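Local coordinates for protein mandelate racemase/muconate lactonizing enzyme (PDB 4J3Z) that belongs to the mandelate racemase/muconate lactonizing enzymes of the enolase superfamily and is probably an isomerase whose substrate is not established, at residues Asn141-Ser153 and Leu188-Val200. Residues are numbered along the deposited sequence; the frame is centred on the assembly and turned at random.
Sequences NAFWTSPEMAAES and LSARFCAAIRDAV
P147, in the first turn of helix 147-159, lies over one face of the F192 ring. P147 CA sits 4.2 Å from the F192 ring centroid, 21° off the normal, a CH-pi contact. P147 CG touches F192 CD1 at 3.8 Å. From the same side, but obliquely, A150 CB meets F192 CE2 at 3.6 Å. The ring's outer rim points into the turn before the helix, with the backbone N of S146 and the carbonyl carbon of T145 at its edge. Replacing F192 by alanine would probably leave P147 and A150 without their shared partner and open a gap under the turn. Further along, small residues let the axes of segments 147-153 and 188-200 approach to 8.2 Å, crossing at -33°. A151 CB rests against A195 CB and, at 3.9 Å, against A199 CB. At the other end, L188 CG is anti to the backbone N (chi1 -168°), which brings CD1 to 3.7 Å from T145 O. R191 bends at chi3 and lays NH2 3.5 Å from P147 CG. E148 OE2 stands near the R191 guanidinium plane, 4.4 Å from R191 NH2, beyond salt-bridge range. S146 N-caps the helix, its OG accepting from M149 N. The contact joins neighbouring outer helices of the C-terminal beta/alpha barrel of the enolase superfamily. Beneath them, F192 and I196 reach F167 of strand 164-167, and I196 packs on L206 of strand 205-209.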
ATOM      1  N   ASN D 141      24.395  36.728  24.617  1.00 34.91           N
ATOM      2  CA  ASN D 141      23.089  36.290  25.108  1.00 34.38           C
ATOM      3  C   ASN D 141      21.970  36.648  24.132  1.00 34.57           C
ATOM      4  O   ASN D 141      21.097  35.814  23.831  1.00 34.10           O
ATOM      5  CB  ASN D 141      22.814  36.908  26.482  1.00 34.89           C
ATOM      6  CG  ASN D 141      24.096  37.225  27.246  1.00 35.62           C
ATOM      7  OD1 ASN D 141      24.788  36.323  27.740  1.00 33.51           O
ATOM      8  ND2 ASN D 141      24.428  38.514  27.329  1.00 35.48           N
ATOM      9  N   ALA D 142      22.016  37.884  23.634  1.00 32.94           N
ATOM     10  CA  ALA D 142      21.041  38.378  22.676  1.00 32.18           C
ATOM     11  C   ALA D 142      21.154  37.682  21.319  1.00 32.20           C
ATOM     12  O   ALA D 142      20.167  37.569  20.607  1.00 33.45           O
ATOM     13  CB  ALA D 142      21.170  39.888  22.512  1.00 31.47           C
ATOM     14  N   PHE D 143      22.348  37.209  20.972  1.00 32.19           N
ATOM     15  CA  PHE D 143      22.609  36.693  19.623  1.00 32.62           C
ATOM     16  C   PHE D 143      21.634  35.598  19.207  1.00 33.80           C
ATOM     17  O   PHE D 143      21.119  35.621  18.088  1.00 34.03           O
ATOM     18  CB  PHE D 143      24.053  36.187  19.480  1.00 32.18           C
ATOM     19  CG  PHE D 143      24.377  35.674  18.099  1.00 32.51           C
ATOM     20  CD1 PHE D 143      24.760  36.550  17.082  1.00 31.51           C
ATOM     21  CD2 PHE D 143      24.276  34.315  17.806  1.00 32.30           C
ATOM     22  CE1 PHE D 143      25.038  36.075  15.808  1.00 31.17           C
ATOM     23  CE2 PHE D 143      24.556  33.838  16.536  1.00 30.89           C
ATOM     24  CZ  PHE D 143      24.943  34.715  15.536  1.00 30.70           C
ATOM     25  N   TRP D 144      21.381  34.667  20.129  1.00 34.31           N
ATOM     26  CA  TRP D 144      20.587  33.454  19.879  1.00 33.93           C
ATOM     27  C   TRP D 144      19.128  33.686  19.524  1.00 33.38           C
ATOM     28  O   TRP D 144      18.491  32.805  18.939  1.00 33.06           O
ATOM     29  CB  TRP D 144      20.698  32.500  21.078  1.00 33.71           C
ATOM     30  CG  TRP D 144      22.112  32.336  21.491  1.00 34.08           C
ATOM     31  CD1 TRP D 144      22.670  32.704  22.684  1.00 33.22           C
ATOM     32  CD2 TRP D 144      23.181  31.823  20.686  1.00 34.56           C
ATOM     33  NE1 TRP D 144      24.015  32.435  22.678  1.00 33.64           N
ATOM     34  CE2 TRP D 144      24.356  31.890  21.466  1.00 34.03           C
ATOM     35  CE3 TRP D 144      23.256  31.305  19.386  1.00 34.98           C
ATOM     36  CZ2 TRP D 144      25.593  31.454  20.992  1.00 34.17           C
ATOM     37  CZ3 TRP D 144      24.493  30.876  18.912  1.00 35.96           C
ATOM     38  CH2 TRP D 144      25.644  30.955  19.715  1.00 35.36           C
ATOM     39  N   THR D 145      18.601  34.858  19.877  1.00 32.86           N
ATOM     40  CA  THR D 145      17.224  35.216  19.532  1.00 32.63           C
ATOM     41  C   THR D 145      17.178  36.440  18.626  1.00 31.47           C
ATOM     42  O   THR D 145      16.176  37.157  18.577  1.00 31.03           O
ATOM     43  CB  THR D 145      16.342  35.449  20.783  1.00 34.41           C
ATOM     44  OG1 THR D 145      16.904  36.498  21.583  1.00 37.14           O
ATOM     45  CG2 THR D 145      16.223  34.168  21.622  1.00 33.01           C
ATOM     46  N   SER D 146      18.251  36.659  17.874  1.00 32.50           N
ATOM     47  CA  SER D 146      18.374  37.881  17.073  1.00 31.66           C
ATOM     48  C   SER D 146      18.473  37.650  15.558  1.00 30.45           C
ATOM     49  O   SER D 146      19.531  37.283  15.052  1.00 30.90           O
ATOM     50  CB  SER D 146      19.545  38.734  17.579  1.00 30.16           C
ATOM     51  OG  SER D 146      19.642  39.938  16.841  1.00 30.30           O
ATOM     52  N   PRO D 147      17.366  37.891  14.831  1.00 30.10           N
ATOM     53  CA  PRO D 147      17.314  37.766  13.358  1.00 29.26           C
ATOM     54  C   PRO D 147      18.219  38.763  12.619  1.00 29.21           C
ATOM     55  O   PRO D 147      18.705  38.480  11.524  1.00 29.88           O
ATOM     56  CB  PRO D 147      15.842  38.054  13.030  1.00 28.00           C
ATOM     57  CG  PRO D 147      15.103  37.890  14.317  1.00 27.39           C
ATOM     58  CD  PRO D 147      16.055  38.270  15.395  1.00 29.09           C
ATOM     59  N   GLU D 148      18.444  39.923  13.217  1.00 28.99           N
ATOM     60  CA  GLU D 148      19.337  40.929  12.641  1.00 28.05           C
ATOM     61  C   GLU D 148      20.808  40.536  12.834  1.00 26.04           C
ATOM     62  O   GLU D 148      21.611  40.618  11.903  1.00 26.06           O
ATOM     63  CB  GLU D 148      19.041  42.306  13.245  1.00 28.93           C
ATOM     64  CG  GLU D 148      17.569  42.729  13.215  1.00 29.41           C
ATOM     65  CD  GLU D 148      16.666  41.869  14.103  1.00 31.17           C
ATOM     66  OE1 GLU D 148      17.154  41.382  15.148  1.00 32.22           O
ATOM     67  OE2 GLU D 148      15.469  41.666  13.758  1.00 30.80           O
ATOM     68  N   MET D 149      21.154  40.093  14.038  1.00 25.94           N
ATOM     69  CA  MET D 149      22.514  39.636  14.337  1.00 26.44           C
ATOM     70  C   MET D 149      22.883  38.371  13.549  1.00 26.14           C
ATOM     71  O   MET D 149      24.027  38.210  13.129  1.00 25.94           O
ATOM     72  CB  MET D 149      22.686  39.409  15.840  1.00 27.22           C
ATOM     73  CG  MET D 149      22.574  40.682  16.659  1.00 30.17           C
ATOM     74  SD  MET D 149      22.787  40.444  18.433  1.00 32.22           S
ATOM     75  CE  MET D 149      21.744  41.768  19.031  1.00 32.93           C
ATOM     76  N   ALA D 150      21.907  37.482  13.354  1.00 25.34           N
ATOM     77  CA  ALA D 150      22.094  36.289  12.537  1.00 24.97           C
ATOM     78  C   ALA D 150      22.260  36.635  11.053  1.00 25.08           C
ATOM     79  O   ALA D 150      23.042  35.987  10.350  1.00 25.38           O
ATOM     80  CB  ALA D 150      20.945  35.312  12.749  1.00 25.54           C
ATOM     81  N   ALA D 151      21.535  37.653  10.580  1.00 24.72           N
ATOM     82  CA  ALA D 151      21.744  38.196   9.230  1.00 25.36           C
ATOM     83  C   ALA D 151      23.154  38.766   9.037  1.00 26.29           C
ATOM     84  O   ALA D 151      23.822  38.451   8.052  1.00 28.83           O
ATOM     85  CB  ALA D 151      20.691  39.249   8.893  1.00 25.46           C
ATOM     86  N   GLU D 152      23.603  39.596   9.972  1.00 25.65           N
ATOM     87  CA  GLU D 152      24.968  40.136   9.936  1.00 26.40           C
ATOM     88  C   GLU D 152      26.015  39.026   9.930  1.00 26.06           C
ATOM     89  O   GLU D 152      26.934  39.037   9.099  1.00 25.29           O
ATOM     90  CB  GLU D 152      25.219  41.078  11.116  1.00 28.15           C
ATOM     91  CG  GLU D 152      24.401  42.367  11.088  1.00 29.55           C
ATOM     92  CD  GLU D 152      24.693  43.281  12.269  1.00 30.78           C
ATOM     93  OE1 GLU D 152      25.571  42.941  13.093  1.00 31.73           O
ATOM     94  OE2 GLU D 152      24.064  44.354  12.367  1.00 31.24           O
ATOM     95  N   SER D 153      25.869  38.074  10.853  1.00 26.08           N
ATOM     96  CA  SER D 153      26.758  36.909  10.923  1.00 26.48           C
ATOM     97  C   SER D 153      26.662  36.023   9.673  1.00 26.57           C
ATOM     98  O   SER D 153      27.644  35.374   9.295  1.00 27.17           O
ATOM     99  CB  SER D 153      26.465  36.082  12.182  1.00 27.61           C
ATOM    100  OG  SER D 153      27.020  34.769  12.101  1.00 27.13           O
ATOM    101  N   LEU D 188       9.770  33.344  15.534  1.00 23.09           N
ATOM    102  CA  LEU D 188      11.241  33.502  15.521  1.00 24.12           C
ATOM    103  C   LEU D 188      11.957  32.749  14.385  1.00 23.70           C
ATOM    104  O   LEU D 188      12.958  33.236  13.867  1.00 23.81           O
ATOM    105  CB  LEU D 188      11.847  33.102  16.878  1.00 24.40           C
ATOM    106  CG  LEU D 188      13.308  33.444  17.174  1.00 24.80           C
ATOM    107  CD1 LEU D 188      13.538  34.956  17.208  1.00 25.76           C
ATOM    108  CD2 LEU D 188      13.765  32.811  18.479  1.00 24.65           C
ATOM    109  N   SER D 189      11.443  31.571  14.015  1.00 23.60           N
ATOM    110  CA  SER D 189      11.943  30.797  12.863  1.00 23.67           C
ATOM    111  C   SER D 189      11.779  31.514  11.522  1.00 23.67           C
ATOM    112  O   SER D 189      12.716  31.563  10.721  1.00 23.45           O
ATOM    113  CB  SER D 189      11.250  29.430  12.783  1.00 24.14           C
ATOM    114  OG  SER D 189      11.353  28.717  14.002  1.00 23.78           O
ATOM    115  N   ALA D 190      10.582  32.044  11.273  1.00 24.63           N
ATOM    116  CA  ALA D 190      10.310  32.829  10.055  1.00 25.02           C
ATOM    117  C   ALA D 190      11.093  34.152  10.021  1.00 25.78           C
ATOM    118  O   ALA D 190      11.756  34.462   9.024  1.00 26.52           O
ATOM    119  CB  ALA D 190       8.814  33.075   9.894  1.00 24.58           C
ATOM    120  N   ARG D 191      11.033  34.921  11.106  1.00 26.17           N
ATOM    121  CA  ARG D 191      11.813  36.170  11.209  1.00 26.41           C
ATOM    122  C   ARG D 191      13.291  35.921  10.930  1.00 26.51           C
ATOM    123  O   ARG D 191      13.923  36.678  10.186  1.00 26.72           O
ATOM    124  CB  ARG D 191      11.639  36.821  12.587  1.00 26.85           C
ATOM    125  CG  ARG D 191      10.403  37.703  12.718  1.00 27.88           C
ATOM    126  CD  ARG D 191      10.215  38.212  14.153  1.00 29.34           C
ATOM    127  NE  ARG D 191      11.452  38.744  14.745  1.00 29.02           N
ATOM    128  CZ  ARG D 191      11.657  38.910  16.055  1.00 29.42           C
ATOM    129  NH1 ARG D 191      10.709  38.600  16.939  1.00 28.70           N
ATOM    130  NH2 ARG D 191      12.820  39.385  16.489  1.00 28.98           N
ATOM    131  N   PHE D 192      13.828  34.843  11.509  1.00 26.99           N
ATOM    132  CA  PHE D 192      15.196  34.391  11.232  1.00 26.22           C
ATOM    133  C   PHE D 192      15.440  34.087   9.762  1.00 27.79           C
ATOM    134  O   PHE D 192      16.433  34.550   9.194  1.00 29.34           O
ATOM    135  CB  PHE D 192      15.543  33.169  12.070  1.00 25.85           C
ATOM    136  CG  PHE D 192      16.402  33.470  13.267  1.00 25.45           C
ATOM    137  CD1 PHE D 192      15.899  34.200  14.343  1.00 25.90           C
ATOM    138  CD2 PHE D 192      17.707  33.006  13.327  1.00 24.25           C
ATOM    139  CE1 PHE D 192      16.690  34.467  15.448  1.00 25.56           C
ATOM    140  CE2 PHE D 192      18.495  33.262  14.431  1.00 24.47           C
ATOM    141  CZ  PHE D 192      17.988  33.998  15.492  1.00 25.08           C
ATOM    142  N   CYS D 193      14.542  33.320   9.144  1.00 27.74           N
ATOM    143  CA  CYS D 193      14.660  32.994   7.710  1.00 27.64           C
ATOM    144  C   CYS D 193      14.539  34.221   6.801  1.00 28.46           C
ATOM    145  O   CYS D 193      15.263  34.329   5.812  1.00 30.23           O
ATOM    146  CB  CYS D 193      13.617  31.947   7.289  1.00 26.04           C
ATOM    147  SG  CYS D 193      13.979  30.239   7.738  1.00 24.96           S
ATOM    148  N   ALA D 194      13.614  35.125   7.120  1.00 27.89           N
ATOM    149  CA  ALA D 194      13.414  36.355   6.322  1.00 28.59           C
ATOM    150  C   ALA D 194      14.643  37.259   6.303  1.00 30.12           C
ATOM    151  O   ALA D 194      15.053  37.721   5.235  1.00 31.78           O
ATOM    152  CB  ALA D 194      12.196  37.136   6.808  1.00 27.09           C
ATOM    153  N   ALA D 195      15.223  37.500   7.481  1.00 29.90           N
ATOM    154  CA  ALA D 195      16.364  38.410   7.626  1.00 29.98           C
ATOM    155  C   ALA D 195      17.615  37.860   6.965  1.00 29.91           C
ATOM    156  O   ALA D 195      18.361  38.601   6.313  1.00 29.99           O
ATOM    157  CB  ALA D 195      16.628  38.719   9.098  1.00 29.27           C
ATOM    158  N   ILE D 196      17.842  36.559   7.129  1.00 29.90           N
ATOM    159  CA  ILE D 196      18.999  35.900   6.520  1.00 28.86           C
ATOM    160  C   ILE D 196      18.810  35.856   5.007  1.00 28.07           C
ATOM    161  O   ILE D 196      19.754  36.104   4.256  1.00 28.06           O
ATOM    162  CB  ILE D 196      19.247  34.494   7.110  1.00 28.65           C
ATOM    163  CG1 ILE D 196      19.548  34.588   8.609  1.00 28.50           C
ATOM    164  CG2 ILE D 196      20.409  33.809   6.403  1.00 28.61           C
ATOM    165  CD1 ILE D 196      19.405  33.284   9.372  1.00 27.99           C
ATOM    166  N   ARG D 197      17.578  35.589   4.575  1.00 27.91           N
ATOM    167  CA  ARG D 197      17.226  35.552   3.149  1.00 28.78           C
ATOM    168  C   ARG D 197      17.555  36.876   2.461  1.00 29.48           C
ATOM    169  O   ARG D 197      18.172  36.877   1.386  1.00 31.31           O
ATOM    170  CB  ARG D 197      15.735  35.231   2.963  1.00 29.06           C
ATOM    171  CG  ARG D 197      15.393  34.141   1.956  1.00 28.68           C
ATOM    172  CD  ARG D 197      16.100  34.259   0.610  1.00 29.62           C
ATOM    173  NE  ARG D 197      17.392  33.559   0.570  1.00 29.03           N
ATOM    174  CZ  ARG D 197      17.540  32.232   0.560  1.00 27.86           C
ATOM    175  NH1 ARG D 197      18.761  31.698   0.516  1.00 25.74           N
ATOM    176  NH2 ARG D 197      16.478  31.433   0.595  1.00 27.38           N
ATOM    177  N   ASP D 198      17.138  37.987   3.077  1.00 28.31           N
ATOM    178  CA  ASP D 198      17.496  39.337   2.609  1.00 28.79           C
ATOM    179  C   ASP D 198      19.004  39.553   2.569  1.00 29.01           C
ATOM    180  O   ASP D 198      19.508  40.164   1.635  1.00 30.08           O
ATOM    181  CB  ASP D 198      16.896  40.442   3.507  1.00 28.74           C
ATOM    182  CG  ASP D 198      15.390  40.550   3.408  1.00 29.54           C
ATOM    183  OD1 ASP D 198      14.801  40.193   2.356  1.00 29.51           O
ATOM    184  OD2 ASP D 198      14.789  41.011   4.407  1.00 30.72           O
ATOM    185  N   ALA D 199      19.709  39.091   3.603  1.00 28.30           N
ATOM    186  CA  ALA D 199      21.149  39.338   3.727  1.00 28.29           C
ATOM    187  C   ALA D 199      21.959  38.600   2.667  1.00 29.24           C
ATOM    188  O   ALA D 199      22.737  39.221   1.937  1.00 29.48           O
ATOM    189  CB  ALA D 199      21.647  38.990   5.121  1.00 27.97           C
ATOM    190  N   VAL D 200      21.748  37.285   2.568  1.00 29.26           N
ATOM    191  CA  VAL D 200      22.490  36.437   1.631  1.00 29.14           C
ATOM    192  C   VAL D 200      21.935  36.405   0.197  1.00 29.28           C
ATOM    193  O   VAL D 200      22.657  36.035  -0.734  1.00 30.88           O
ATOM    194  CB  VAL D 200      22.661  34.988   2.162  1.00 29.88           C
ATOM    195  CG1 VAL D 200      23.317  34.992   3.539  1.00 30.29           C
ATOM    196  CG2 VAL D 200      21.329  34.242   2.198  1.00 29.07           C
TER